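Local coordinates for protein AJLec (Anthopleura japonica, PDB 6A56) that binds carbohydrate as a sea-anemone lectin, holding the galactose end of a galactose–glucose disaccharide directly on a bound calcium ion, at residues A[6-10]-A[26-30]; A[44-50]-A[150-155]; A[73-79]-A[134-140]; A[97-103]-A[141-147]. The contacts are given in a common frame with arbitrary orientation. Residues are numbered along the deposited sequence.

Contact 1 (A[6-10]-A[26-30]); sequences WVKLN and FTPSH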
# COMPACT_ATOMS: atom_id res chain seq x y z
N TRP A 6 -4.02 10.98 -7.30
CA TRP A 6 -4.83 10.20 -8.20
C TRP A 6 -4.23 10.20 -9.60
O TRP A 6 -3.78 11.21 -10.11
CB TRP A 6 -6.22 10.82 -8.29
CG TRP A 6 -7.03 10.80 -7.03
CD1 TRP A 6 -7.40 11.88 -6.29
CD2 TRP A 6 -7.51 9.63 -6.36
NE1 TRP A 6 -8.10 11.45 -5.20
CE2 TRP A 6 -8.20 10.09 -5.22
CE3 TRP A 6 -7.46 8.26 -6.59
CZ2 TRP A 6 -8.83 9.22 -4.34
CZ3 TRP A 6 -8.08 7.40 -5.74
CH2 TRP A 6 -8.75 7.88 -4.62
N VAL A 7 -4.39 9.06 -10.29
CA VAL A 7 -3.99 8.96 -11.69
C VAL A 7 -5.16 8.33 -12.45
O VAL A 7 -5.77 7.34 -12.03
CB VAL A 7 -2.66 8.26 -11.92
CG1 VAL A 7 -2.69 6.91 -11.44
CG2 VAL A 7 -2.26 8.19 -13.39
N LYS A 8 -5.50 8.95 -13.58
CA LYS A 8 -6.58 8.48 -14.38
C LYS A 8 -6.22 7.13 -15.00
O LYS A 8 -5.15 7.01 -15.59
CB LYS A 8 -6.91 9.49 -15.48
CG LYS A 8 -8.16 9.16 -16.25
CD LYS A 8 -8.52 10.24 -17.22
CE LYS A 8 -9.78 9.91 -17.98
NZ LYS A 8 -9.99 10.89 -19.07
N LEU A 9 -7.11 6.14 -14.86
CA LEU A 9 -6.86 4.81 -15.35
C LEU A 9 -7.52 4.48 -16.71
O LEU A 9 -7.07 3.58 -17.41
CB LEU A 9 -7.30 3.77 -14.32
CG LEU A 9 -6.68 3.89 -12.93
CD1 LEU A 9 -7.26 2.82 -12.00
CD2 LEU A 9 -5.18 3.78 -13.00
N ASN A 10 -8.61 5.18 -17.02
CA ASN A 10 -9.38 4.90 -18.19
C ASN A 10 -8.94 5.87 -19.29
O ASN A 10 -8.41 6.93 -19.04
CB ASN A 10 -10.90 5.02 -17.97
CG ASN A 10 -11.34 6.38 -17.50
OD1 ASN A 10 -10.90 6.83 -16.44
ND2 ASN A 10 -12.20 7.03 -18.25
N PHE A 26 -12.68 -1.95 -18.81
CA PHE A 26 -11.58 -1.25 -19.45
C PHE A 26 -10.26 -1.84 -18.97
O PHE A 26 -10.15 -2.46 -17.94
CB PHE A 26 -11.68 0.25 -19.17
CG PHE A 26 -11.35 0.65 -17.76
CD1 PHE A 26 -12.30 0.50 -16.75
CD2 PHE A 26 -10.11 1.18 -17.46
CE1 PHE A 26 -12.00 0.90 -15.47
CE2 PHE A 26 -9.81 1.53 -16.16
CZ PHE A 26 -10.76 1.40 -15.17
N THR A 27 -9.21 -1.58 -19.79
CA THR A 27 -7.86 -1.96 -19.48
C THR A 27 -7.14 -0.78 -18.82
O THR A 27 -6.95 0.25 -19.49
CB THR A 27 -7.13 -2.39 -20.77
OG1 THR A 27 -7.88 -3.47 -21.35
CG2 THR A 27 -5.71 -2.79 -20.47
N PRO A 28 -6.70 -0.86 -17.55
CA PRO A 28 -6.14 0.34 -16.94
C PRO A 28 -4.84 0.75 -17.64
O PRO A 28 -4.06 -0.07 -18.11
CB PRO A 28 -5.84 -0.08 -15.51
CG PRO A 28 -6.70 -1.27 -15.28
CD PRO A 28 -6.89 -1.95 -16.60
N SER A 29 -4.62 2.07 -17.68
CA SER A 29 -3.49 2.66 -18.35
C SER A 29 -2.20 2.58 -17.52
O SER A 29 -1.12 2.82 -18.05
CB SER A 29 -3.78 4.09 -18.69
OG SER A 29 -4.07 4.83 -17.48
N HIS A 30 -2.33 2.30 -16.21
CA HIS A 30 -1.22 2.28 -15.29
C HIS A 30 -1.27 0.97 -14.49
O HIS A 30 -2.36 0.44 -14.25
CB HIS A 30 -1.24 3.49 -14.36
CG HIS A 30 -0.96 4.75 -15.09
ND1 HIS A 30 0.20 5.47 -14.96
CD2 HIS A 30 -1.72 5.43 -15.96
CE1 HIS A 30 0.17 6.51 -15.77
NE2 HIS A 30 -1.03 6.52 -16.37
O HOH W 1 -3.48 8.86 -16.90
O HOH W 2 -7.37 2.91 -20.19
O HOH W 3 -5.56 6.77 -18.73
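Backbone hydrogen bonding and small apolar contacts share this meeting of the end of strand 6-8 with the loop that follows strand 24-26. Its one clear direct hydrogen bond runs from Ser29 N to Leu9 O (2.9 Å), and the same carbonyl receives a CA-H...O contact from Pro28 CA at 3.4 Å. Two waters bridge further polar atoms: one donates to both Leu9 O (2.9 Å) and Thr27 O (2.8 Å), while another donates to Asn10 O (2.9 Å) and accepts from Ser29 OG (2.7 Å). Two CH-pi contacts flank this polar centre. Val7 CG2 lies 3.7 Å from the centroid of the His30 ring, over its face, and Asn10 CB sits 4.3 Å from that of Phe26. Leu9, a buried apolar residue, packs its CB against Phe26 CE2 (3.8 Å) and Pro28 CB (4.3 Å). The amide of Asn10 is tied to Val159 of the neighbouring strand. Pro28 has no N-H to offer a strand partner; with one clear direct bond, bridging waters and small apolar patches, the join is not regular strand pairing.

Contact 2 (A[44-50]-A[150-155]); sequences GLVTCQS and DNSGKV. With CA (calcium ion), chain E; GAL (beta-D-galactopyranose), chain C.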
# COMPACT_ATOMS: atom_id res chain seq x y z
N GLY A 44 -25.38 10.59 -16.62
CA GLY A 44 -26.29 9.50 -16.51
C GLY A 44 -26.77 9.22 -15.09
O GLY A 44 -26.19 9.69 -14.11
N LEU A 45 -27.83 8.41 -15.02
CA LEU A 45 -28.38 7.95 -13.78
C LEU A 45 -28.79 6.47 -13.92
O LEU A 45 -29.21 6.06 -15.02
CB LEU A 45 -29.64 8.72 -13.39
CG LEU A 45 -29.41 10.19 -13.07
CD1 LEU A 45 -30.71 10.98 -13.11
CD2 LEU A 45 -28.74 10.44 -11.74
N VAL A 46 -28.63 5.71 -12.84
CA VAL A 46 -29.16 4.34 -12.75
C VAL A 46 -30.19 4.25 -11.62
O VAL A 46 -30.22 5.07 -10.71
CB VAL A 46 -28.06 3.30 -12.51
CG1 VAL A 46 -27.28 3.07 -13.81
CG2 VAL A 46 -27.16 3.71 -11.36
N THR A 47 -31.02 3.22 -11.68
CA THR A 47 -31.95 2.91 -10.59
C THR A 47 -32.17 1.42 -10.49
O THR A 47 -32.06 0.67 -11.45
CB THR A 47 -33.31 3.62 -10.78
OG1 THR A 47 -34.11 3.32 -9.65
CG2 THR A 47 -34.03 3.23 -12.05
N CYS A 48 -32.54 1.01 -9.27
CA CYS A 48 -32.95 -0.32 -8.98
C CYS A 48 -34.46 -0.54 -9.03
O CYS A 48 -34.94 -1.65 -8.82
CB CYS A 48 -32.38 -0.79 -7.65
SG CYS A 48 -33.23 -0.21 -6.14
N GLN A 49 -35.23 0.52 -9.35
CA GLN A 49 -36.68 0.39 -9.47
C GLN A 49 -37.17 1.48 -10.42
O GLN A 49 -37.25 2.65 -10.00
CB GLN A 49 -37.35 0.47 -8.10
CG GLN A 49 -38.86 0.58 -8.18
CD GLN A 49 -39.30 -0.64 -8.92
OE1 GLN A 49 -39.49 -1.71 -8.31
NE2 GLN A 49 -39.62 -0.54 -10.19
N SER A 50 -37.48 1.11 -11.67
CA SER A 50 -37.74 2.09 -12.71
C SER A 50 -39.18 2.60 -12.72
O SER A 50 -39.47 3.44 -13.53
CB SER A 50 -37.40 1.51 -14.05
OG SER A 50 -38.23 0.40 -14.34
N ASP A 150 -36.25 -4.91 -13.24
CA ASP A 150 -36.92 -3.62 -13.10
C ASP A 150 -35.92 -2.47 -12.99
O ASP A 150 -36.31 -1.32 -12.67
CB ASP A 150 -37.86 -3.65 -11.89
CG ASP A 150 -37.22 -4.00 -10.59
OD1 ASP A 150 -36.01 -4.13 -10.55
OD2 ASP A 150 -37.96 -4.08 -9.57
N ASN A 151 -34.65 -2.71 -13.35
CA ASN A 151 -33.62 -1.66 -13.28
C ASN A 151 -33.55 -0.89 -14.60
O ASN A 151 -34.04 -1.34 -15.63
CB ASN A 151 -32.24 -2.26 -12.98
CG ASN A 151 -32.20 -2.93 -11.62
OD1 ASN A 151 -33.18 -2.92 -10.84
ND2 ASN A 151 -31.07 -3.51 -11.27
N SER A 152 -32.95 0.29 -14.56
CA SER A 152 -32.74 1.03 -15.79
C SER A 152 -31.63 2.04 -15.61
O SER A 152 -31.12 2.28 -14.50
CB SER A 152 -34.04 1.64 -16.27
OG SER A 152 -34.45 2.65 -15.40
N GLY A 153 -31.25 2.65 -16.74
CA GLY A 153 -30.26 3.72 -16.78
C GLY A 153 -28.87 3.27 -17.16
O GLY A 153 -28.61 2.09 -17.36
N LYS A 154 -27.98 4.24 -17.27
CA LYS A 154 -26.61 4.07 -17.66
C LYS A 154 -25.82 5.24 -17.14
O LYS A 154 -26.23 6.37 -17.34
CB LYS A 154 -26.47 3.98 -19.18
CG LYS A 154 -25.08 3.69 -19.70
CD LYS A 154 -25.11 3.46 -21.18
CE LYS A 154 -23.83 3.59 -21.92
NZ LYS A 154 -24.05 3.05 -23.27
N VAL A 155 -24.71 4.97 -16.45
CA VAL A 155 -23.84 5.99 -15.89
C VAL A 155 -22.48 5.82 -16.55
O VAL A 155 -21.98 4.71 -16.68
CB VAL A 155 -23.76 5.84 -14.37
CG1 VAL A 155 -22.57 6.59 -13.81
CG2 VAL A 155 -25.05 6.32 -13.74
CA CA E . -34.22 -3.93 -9.02
C1 GAL C . -37.39 -4.65 -5.55
C2 GAL C . -36.32 -4.00 -6.42
C3 GAL C . -34.98 -4.23 -5.77
C4 GAL C . -34.99 -3.71 -4.33
C5 GAL C . -36.21 -4.18 -3.57
C6 GAL C . -36.30 -3.50 -2.20
O2 GAL C . -36.18 -4.61 -7.72
O3 GAL C . -33.99 -3.61 -6.58
O4 GAL C . -34.98 -2.26 -4.36
O5 GAL C . -37.40 -3.92 -4.31
O6 GAL C . -37.30 -4.12 -1.39
O HOH W 4 -29.26 7.56 -17.43
O HOH W 5 -36.92 -1.34 -16.18
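Gly44 opens the first segment beside Val155, its CA 3.2 Å from Lys154 O; a side chain would strike that carbonyl, and its phi of 100° is also one that glycine alone adopts easily. At Leu45 the pairing is slack: Leu45 O takes only a weak bond from Lys154 N (3.1 Å), and a water links Leu45 N (2.9 Å) to Lys154 O (3.3 Å). Val46 faces Gly153 in a non-hydrogen-bonded pair with CA atoms 4.2 Å apart, close because Gly153 has no CB, and its CG1 packs on Val155 CG2 (3.9 Å). Thr47 and Ser152 form the regular hydrogen-bonded pair, Thr47 N to Ser152 O at 3.0 Å and Ser152 N to Thr47 O at 3.3 Å. Thr47 OG1 also accepts from Gln49 N (3.0 Å), an ST turn that bends the chain out of the strand. This turn presents Cys48 O to calcium at 2.4 Å, while the disulfide to Cys61 anchors the side chain. Ser50 N then bonds to Asp150 O (2.9 Å). Asp150 OD1 (2.4 Å) and Asn151 OD1 (2.3 Å) reach the same ion, oxygen ligands suited to calcium. With Glu141, Met147 and galactose O2 and O3 (2.5 Å each) completing the shell, the loops at the adjoining ends of the two antiparallel strands form part of a calcium-dependent sugar site, in which the ion binds vicinal hydroxyls as in C-type lectins.

Contact 3 (A[73-79]-A[134-140]); sequences NVFVTDK and QLRVWYG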
# COMPACT_ATOMS: atom_id res chain seq x y z
N ASN A 73 -24.45 0.66 -4.77
CA ASN A 73 -24.55 -0.68 -5.38
C ASN A 73 -23.61 -0.76 -6.58
O ASN A 73 -23.99 -1.38 -7.59
CB ASN A 73 -25.98 -1.04 -5.75
CG ASN A 73 -26.22 -2.54 -5.82
OD1 ASN A 73 -25.88 -3.30 -4.87
ND2 ASN A 73 -26.91 -2.96 -6.86
N VAL A 74 -22.44 -0.17 -6.50
CA VAL A 74 -21.42 -0.27 -7.56
C VAL A 74 -20.27 -1.08 -6.98
O VAL A 74 -19.78 -0.87 -5.86
CB VAL A 74 -20.98 1.14 -8.05
CG1 VAL A 74 -20.20 1.97 -7.04
CG2 VAL A 74 -20.15 1.08 -9.31
N PHE A 75 -19.70 -1.98 -7.85
CA PHE A 75 -18.58 -2.78 -7.44
C PHE A 75 -17.56 -2.78 -8.59
O PHE A 75 -17.97 -2.94 -9.77
CB PHE A 75 -19.00 -4.25 -7.21
CG PHE A 75 -19.91 -4.35 -6.01
CD1 PHE A 75 -19.40 -4.42 -4.71
CD2 PHE A 75 -21.27 -4.29 -6.18
CE1 PHE A 75 -20.26 -4.40 -3.61
CE2 PHE A 75 -22.12 -4.26 -5.07
CZ PHE A 75 -21.60 -4.32 -3.79
N VAL A 76 -16.31 -2.58 -8.25
CA VAL A 76 -15.25 -2.67 -9.30
C VAL A 76 -14.56 -4.01 -9.11
O VAL A 76 -13.99 -4.32 -8.06
CB VAL A 76 -14.27 -1.49 -9.15
CG1 VAL A 76 -13.22 -1.57 -10.26
CG2 VAL A 76 -15.00 -0.14 -9.19
N THR A 77 -14.67 -4.86 -10.17
CA THR A 77 -14.13 -6.22 -10.15
C THR A 77 -12.93 -6.33 -11.13
O THR A 77 -12.69 -5.47 -11.94
CB THR A 77 -15.19 -7.25 -10.54
OG1 THR A 77 -15.49 -7.18 -11.94
CG2 THR A 77 -16.48 -7.06 -9.77
N ASP A 78 -12.24 -7.46 -10.97
CA ASP A 78 -11.30 -7.91 -12.00
C ASP A 78 -12.09 -8.53 -13.15
O ASP A 78 -13.30 -8.59 -13.22
CB ASP A 78 -10.26 -8.80 -11.39
CG ASP A 78 -10.77 -10.14 -10.89
OD1 ASP A 78 -11.88 -10.51 -11.20
OD2 ASP A 78 -9.96 -10.79 -10.21
N LYS A 79 -11.29 -9.15 -14.09
CA LYS A 79 -11.91 -9.74 -15.33
C LYS A 79 -12.62 -11.07 -15.03
O LYS A 79 -13.24 -11.65 -15.95
CB LYS A 79 -10.80 -9.94 -16.36
CG LYS A 79 -9.90 -11.15 -16.10
CD LYS A 79 -9.06 -11.53 -17.32
CE LYS A 79 -8.13 -10.46 -17.72
NZ LYS A 79 -7.28 -10.90 -18.84
N GLN A 134 -8.10 -6.40 -16.43
CA GLN A 134 -9.25 -5.64 -16.84
C GLN A 134 -10.02 -5.29 -15.57
O GLN A 134 -10.26 -6.16 -14.76
CB GLN A 134 -10.15 -6.41 -17.81
CG GLN A 134 -11.32 -5.61 -18.36
CD GLN A 134 -12.19 -6.43 -19.28
OE1 GLN A 134 -12.32 -6.14 -20.48
NE2 GLN A 134 -12.81 -7.45 -18.74
N LEU A 135 -10.41 -4.03 -15.46
CA LEU A 135 -11.35 -3.64 -14.35
C LEU A 135 -12.74 -3.50 -14.95
O LEU A 135 -12.91 -3.07 -16.05
CB LEU A 135 -10.88 -2.34 -13.69
CG LEU A 135 -9.59 -2.46 -12.87
CD1 LEU A 135 -9.14 -1.09 -12.40
CD2 LEU A 135 -9.67 -3.45 -11.72
N ARG A 136 -13.72 -3.91 -14.16
CA ARG A 136 -15.12 -3.88 -14.58
C ARG A 136 -15.92 -3.14 -13.48
O ARG A 136 -15.89 -3.56 -12.31
CB ARG A 136 -15.67 -5.29 -14.74
CG ARG A 136 -14.96 -6.14 -15.80
CD ARG A 136 -15.56 -7.52 -15.88
NE ARG A 136 -14.93 -8.26 -17.01
CZ ARG A 136 -15.31 -9.49 -17.37
NH1 ARG A 136 -16.21 -10.14 -16.70
NH2 ARG A 136 -14.84 -10.00 -18.51
N VAL A 137 -16.62 -2.10 -13.93
CA VAL A 137 -17.50 -1.36 -12.99
C VAL A 137 -18.90 -1.91 -13.17
O VAL A 137 -19.52 -1.69 -14.20
CB VAL A 137 -17.44 0.15 -13.27
CG1 VAL A 137 -18.28 0.90 -12.24
CG2 VAL A 137 -16.01 0.70 -13.25
N TRP A 138 -19.38 -2.63 -12.16
CA TRP A 138 -20.67 -3.34 -12.19
C TRP A 138 -21.70 -2.62 -11.28
O TRP A 138 -21.35 -2.19 -10.16
CB TRP A 138 -20.51 -4.72 -11.58
CG TRP A 138 -19.95 -5.79 -12.50
CD1 TRP A 138 -18.65 -6.17 -12.60
CD2 TRP A 138 -20.71 -6.67 -13.32
NE1 TRP A 138 -18.53 -7.26 -13.46
CE2 TRP A 138 -19.79 -7.59 -13.89
CE3 TRP A 138 -22.06 -6.82 -13.60
CZ2 TRP A 138 -20.20 -8.63 -14.74
CZ3 TRP A 138 -22.48 -7.85 -14.43
CH2 TRP A 138 -21.54 -8.75 -14.98
N TYR A 139 -22.93 -2.71 -11.70
CA TYR A 139 -24.08 -2.50 -10.76
C TYR A 139 -24.27 -3.80 -10.01
O TYR A 139 -24.37 -4.90 -10.66
CB TYR A 139 -25.31 -2.13 -11.59
CG TYR A 139 -26.39 -1.46 -10.75
CD1 TYR A 139 -26.26 -0.12 -10.36
CD2 TYR A 139 -27.53 -2.14 -10.38
CE1 TYR A 139 -27.26 0.52 -9.63
CE2 TYR A 139 -28.53 -1.53 -9.61
CZ TYR A 139 -28.40 -0.19 -9.27
OH TYR A 139 -29.42 0.42 -8.53
N GLY A 140 -24.39 -3.79 -8.67
CA GLY A 140 -24.48 -5.00 -7.90
C GLY A 140 -25.63 -5.90 -8.24
O GLY A 140 -25.44 -7.14 -8.41
O HOH W 6 -8.23 -8.71 -14.33
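Before the second strand, a water accepting from both Gln134 N and Lys79 N, each at 3.1 Å, bridges the two segments where their direct pairing stops. Leu135 packs on Val76, with Leu135 CB 4.2 Å from Val76 CG1. Arg136 pairs with Thr77 through Thr77 N to Arg136 O (2.8 Å) and Arg136 N to Thr77 O (2.9 Å); Lys79 O sits over one face of its guanidinium, 3.3 Å from Arg136 CZ, and the side chain bonds on to Asn81. Val137 shares a face with Val74 and Val76, its CG1 3.5 Å from Val74 CG2, beta-branched residues that favour an extended backbone and make a tight apolar surface. Trp138 lies on the other face with Phe75 and Thr77, and exchanges 2.8 Å bonds with Phe75 through N and O alike. Tyr139 sits at the helix N-cap, its ring face against Asn73 and its hydroxyl bonded to Gly60. Gly140 N donates to Asn73 O (2.7 Å), and the absence of a CB leaves room for Phe75 CD2, 3.7 Å from Gly140 CA. These are the central strands of a four-stranded antiparallel sheet, bordered by 24-26 beside 135-139 and by 83-85 beside 74-77, with helix 140-144 directly following 135-139.

Contact 4 (A[97-103]-A[141-147]); sequences YVIKNRF and EDLYNTM. With CA (calcium ion), chain F; CA (calcium ion), chain E; GAL (beta-D-galactopyranose), chain C; BGC (beta-D-glucopyranose), chain B.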
# COMPACT_ATOMS: atom_id res chain seq x y z
N TYR A 97 -34.38 -10.48 2.41
CA TYR A 97 -35.05 -10.20 1.12
C TYR A 97 -34.06 -9.73 0.06
O TYR A 97 -34.22 -10.06 -1.13
CB TYR A 97 -36.20 -9.20 1.29
CG TYR A 97 -37.04 -8.93 0.06
CD1 TYR A 97 -37.75 -9.94 -0.57
CD2 TYR A 97 -37.12 -7.65 -0.46
CE1 TYR A 97 -38.53 -9.66 -1.69
CE2 TYR A 97 -37.90 -7.36 -1.56
CZ TYR A 97 -38.60 -8.36 -2.18
OH TYR A 97 -39.36 -8.10 -3.30
N VAL A 98 -33.06 -8.94 0.46
CA VAL A 98 -32.13 -8.37 -0.47
C VAL A 98 -30.67 -8.52 -0.06
O VAL A 98 -29.82 -7.82 -0.61
CB VAL A 98 -32.43 -6.90 -0.77
CG1 VAL A 98 -33.71 -6.75 -1.58
CG2 VAL A 98 -32.50 -6.06 0.49
N ILE A 99 -30.35 -9.47 0.82
CA ILE A 99 -28.97 -9.63 1.25
C ILE A 99 -28.04 -9.88 0.05
O ILE A 99 -26.92 -9.36 -0.01
CB ILE A 99 -28.82 -10.69 2.36
CG1 ILE A 99 -27.40 -10.67 2.92
CG2 ILE A 99 -29.24 -12.09 1.93
CD1 ILE A 99 -27.24 -11.56 4.13
N LYS A 100 -28.47 -10.72 -0.88
CA LYS A 100 -27.62 -11.07 -1.98
C LYS A 100 -27.36 -9.92 -2.95
O LYS A 100 -26.38 -9.93 -3.69
CB LYS A 100 -28.25 -12.23 -2.74
CG LYS A 100 -28.06 -13.56 -2.05
CD LYS A 100 -28.49 -14.70 -2.94
CE LYS A 100 -29.80 -14.44 -3.66
NZ LYS A 100 -30.99 -14.47 -2.77
N ASN A 101 -28.23 -8.91 -2.93
CA ASN A 101 -28.10 -7.76 -3.79
C ASN A 101 -26.91 -6.88 -3.42
O ASN A 101 -26.42 -6.11 -4.26
CB ASN A 101 -29.39 -6.91 -3.75
CG ASN A 101 -30.70 -7.61 -4.04
OD1 ASN A 101 -31.59 -7.06 -4.72
ND2 ASN A 101 -30.87 -8.76 -3.48
N ARG A 102 -26.49 -6.93 -2.15
CA ARG A 102 -25.32 -6.22 -1.63
C ARG A 102 -25.41 -4.71 -1.77
O ARG A 102 -24.48 -4.03 -2.18
CB ARG A 102 -24.04 -6.79 -2.27
CG ARG A 102 -23.81 -8.25 -1.93
CD ARG A 102 -23.11 -8.43 -0.59
NE ARG A 102 -21.67 -8.17 -0.73
CZ ARG A 102 -20.79 -8.20 0.29
NH1 ARG A 102 -21.22 -8.43 1.53
NH2 ARG A 102 -19.50 -7.97 0.03
N PHE A 103 -26.55 -4.16 -1.29
CA PHE A 103 -26.61 -2.71 -1.05
C PHE A 103 -25.68 -2.38 0.12
O PHE A 103 -25.63 -3.10 1.08
CB PHE A 103 -28.05 -2.29 -0.76
CG PHE A 103 -28.93 -2.36 -1.97
CD1 PHE A 103 -28.80 -1.41 -2.97
CD2 PHE A 103 -29.86 -3.38 -2.13
CE1 PHE A 103 -29.55 -1.52 -4.12
CE2 PHE A 103 -30.61 -3.47 -3.28
CZ PHE A 103 -30.47 -2.53 -4.25
N GLU A 141 -26.81 -5.36 -8.47
CA GLU A 141 -27.93 -6.23 -8.78
C GLU A 141 -27.67 -6.95 -10.12
O GLU A 141 -28.15 -8.07 -10.33
CB GLU A 141 -29.23 -5.46 -8.89
CG GLU A 141 -29.76 -5.02 -7.53
CD GLU A 141 -31.21 -4.63 -7.49
OE1 GLU A 141 -31.82 -4.18 -8.50
OE2 GLU A 141 -31.76 -4.76 -6.33
N ASP A 142 -26.99 -6.27 -11.05
CA ASP A 142 -26.58 -6.91 -12.33
C ASP A 142 -25.55 -7.99 -12.05
O ASP A 142 -25.69 -9.14 -12.58
CB ASP A 142 -26.07 -5.83 -13.28
CG ASP A 142 -25.83 -6.35 -14.70
OD1 ASP A 142 -26.39 -7.44 -15.02
OD2 ASP A 142 -25.17 -5.65 -15.47
N LEU A 143 -24.50 -7.69 -11.32
CA LEU A 143 -23.42 -8.65 -11.04
C LEU A 143 -23.98 -9.92 -10.39
O LEU A 143 -23.58 -11.04 -10.76
CB LEU A 143 -22.38 -7.95 -10.15
CG LEU A 143 -21.24 -8.82 -9.62
CD1 LEU A 143 -20.40 -9.40 -10.75
CD2 LEU A 143 -20.37 -8.01 -8.70
N TYR A 144 -24.87 -9.77 -9.41
CA TYR A 144 -25.38 -10.87 -8.61
C TYR A 144 -26.70 -11.42 -9.18
O TYR A 144 -27.23 -12.39 -8.63
CB TYR A 144 -25.47 -10.46 -7.14
CG TYR A 144 -24.14 -10.08 -6.57
CD1 TYR A 144 -23.11 -10.99 -6.61
CD2 TYR A 144 -23.87 -8.83 -6.05
CE1 TYR A 144 -21.85 -10.70 -6.16
CE2 TYR A 144 -22.60 -8.51 -5.60
CZ TYR A 144 -21.59 -9.44 -5.66
OH TYR A 144 -20.34 -9.11 -5.23
N ASN A 145 -27.21 -10.84 -10.26
CA ASN A 145 -28.47 -11.30 -10.89
C ASN A 145 -29.62 -11.32 -9.89
O ASN A 145 -30.39 -12.28 -9.84
CB ASN A 145 -28.27 -12.66 -11.60
CG ASN A 145 -27.15 -12.53 -12.60
OD1 ASN A 145 -27.22 -11.72 -13.50
ND2 ASN A 145 -26.15 -13.40 -12.50
N THR A 146 -29.73 -10.26 -9.09
CA THR A 146 -30.76 -10.15 -8.06
C THR A 146 -31.72 -9.01 -8.42
O THR A 146 -31.35 -7.84 -8.33
CB THR A 146 -30.16 -9.86 -6.68
OG1 THR A 146 -29.38 -8.67 -6.76
CG2 THR A 146 -29.35 -11.02 -6.15
N MET A 147 -32.96 -9.35 -8.78
CA MET A 147 -33.99 -8.34 -8.96
C MET A 147 -33.57 -7.25 -9.97
O MET A 147 -33.87 -6.06 -9.80
CB MET A 147 -34.39 -7.69 -7.62
CG MET A 147 -34.91 -8.71 -6.65
SD MET A 147 -35.14 -7.96 -5.02
CE MET A 147 -35.72 -9.38 -4.09
CA CA F . -26.90 -9.68 -14.56
CA CA E . -34.22 -3.93 -9.02
C1 GAL C . -37.39 -4.65 -5.55
C2 GAL C . -36.32 -4.00 -6.42
C3 GAL C . -34.98 -4.23 -5.77
C4 GAL C . -34.99 -3.71 -4.33
C5 GAL C . -36.21 -4.18 -3.57
C6 GAL C . -36.30 -3.50 -2.20
O2 GAL C . -36.18 -4.61 -7.72
O3 GAL C . -33.99 -3.61 -6.58
O4 GAL C . -34.98 -2.26 -4.36
O5 GAL C . -37.40 -3.92 -4.31
O6 GAL C . -37.30 -4.12 -1.39
C2 BGC B . -42.10 -5.46 -5.51
C3 BGC B . -40.92 -4.52 -5.73
C4 BGC B . -39.65 -5.33 -5.77
C5 BGC B . -39.79 -6.39 -6.86
C6 BGC B . -38.57 -7.30 -7.02
C1 BGC B . -42.13 -6.49 -6.62
O1 BGC B . -43.20 -7.36 -6.35
O2 BGC B . -43.31 -4.69 -5.54
O3 BGC B . -40.84 -3.58 -4.68
O4 BGC B . -38.62 -4.41 -6.18
O5 BGC B . -40.92 -7.23 -6.59
O6 BGC B . -38.74 -8.27 -8.04
O HOH W 7 -19.96 -7.60 -2.97
O HOH W 8 -28.01 -10.40 -16.44
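A loop packs here against a short helix and its exit, beside the bound sugar: 97-103, between strands 90-92 and 104-106, lies along helix 140-144 and the turn that follows. Side-chain contacts carry it. Tyr144 fills the space beside Lys100 and Arg102, with Tyr144 CB 3.6 Å from Lys100 O and Tyr144 CE2 3.9 Å from Arg102 CG; a water joins Arg102 NE (2.9 Å) to Tyr144 OH (2.7 Å). Thr146, small and branched, puts CG2 3.8 Å from Lys100 CB and tucks its hydroxyl beside the buried side chain of Asn101. The helix ends in a Schellman motif, with Asn145 at positive phi, a conformation asparagine tolerates well. Asp142 O (2.4 Å) and Asp142 OD1 (2.3 Å) of the helix, with Asn145 OD1 (2.3 Å) of the turn, bind one calcium ion, Asn21 and Glu148 completing its protein ligands, while Glu141 OE1 (2.5 Å) and Met147 O (2.3 Å) reach the other, which carries the galactose. Glu141 has a second carboxylate oxygen for the sugar: OE2 is 2.5 Å from galactose O3. Phe103 sets its ring edge there, its CZ 3.3 Å from Glu141 OE2. From the unbranched, flexible side chain of Met147, CE makes a CH-pi contact 3.8 Å from the Tyr97 centroid, over the face, and SD, 4.8 Å from it, adds a Met-aromatic contact; Tyr97 CE2 stands 3.3 Å from galactose O6.

Contacts 2 and 4 meet at the sugar-binding calcium: each supplies part of its shell and each touches the galactose, and Asn151 ND2 lies 2.9 Å from Glu141 OE1, probably as a hydrogen bond. Contact 3 lies between them and the far end of the molecule, its centre about 16 Å from that of contact 2 and about 14 Å from that of contact 4. Tyr139 packs on Val46 (CE1 to CG2, 3.6 Å), and strand 135-139 runs straight into the helix of contact 4. On its other flank, Leu135 N probably bonds to Phe26 O (2.9 Å), joining contact 1, whose centre is about 28 Å from that of contact 4 and remote from the sugar.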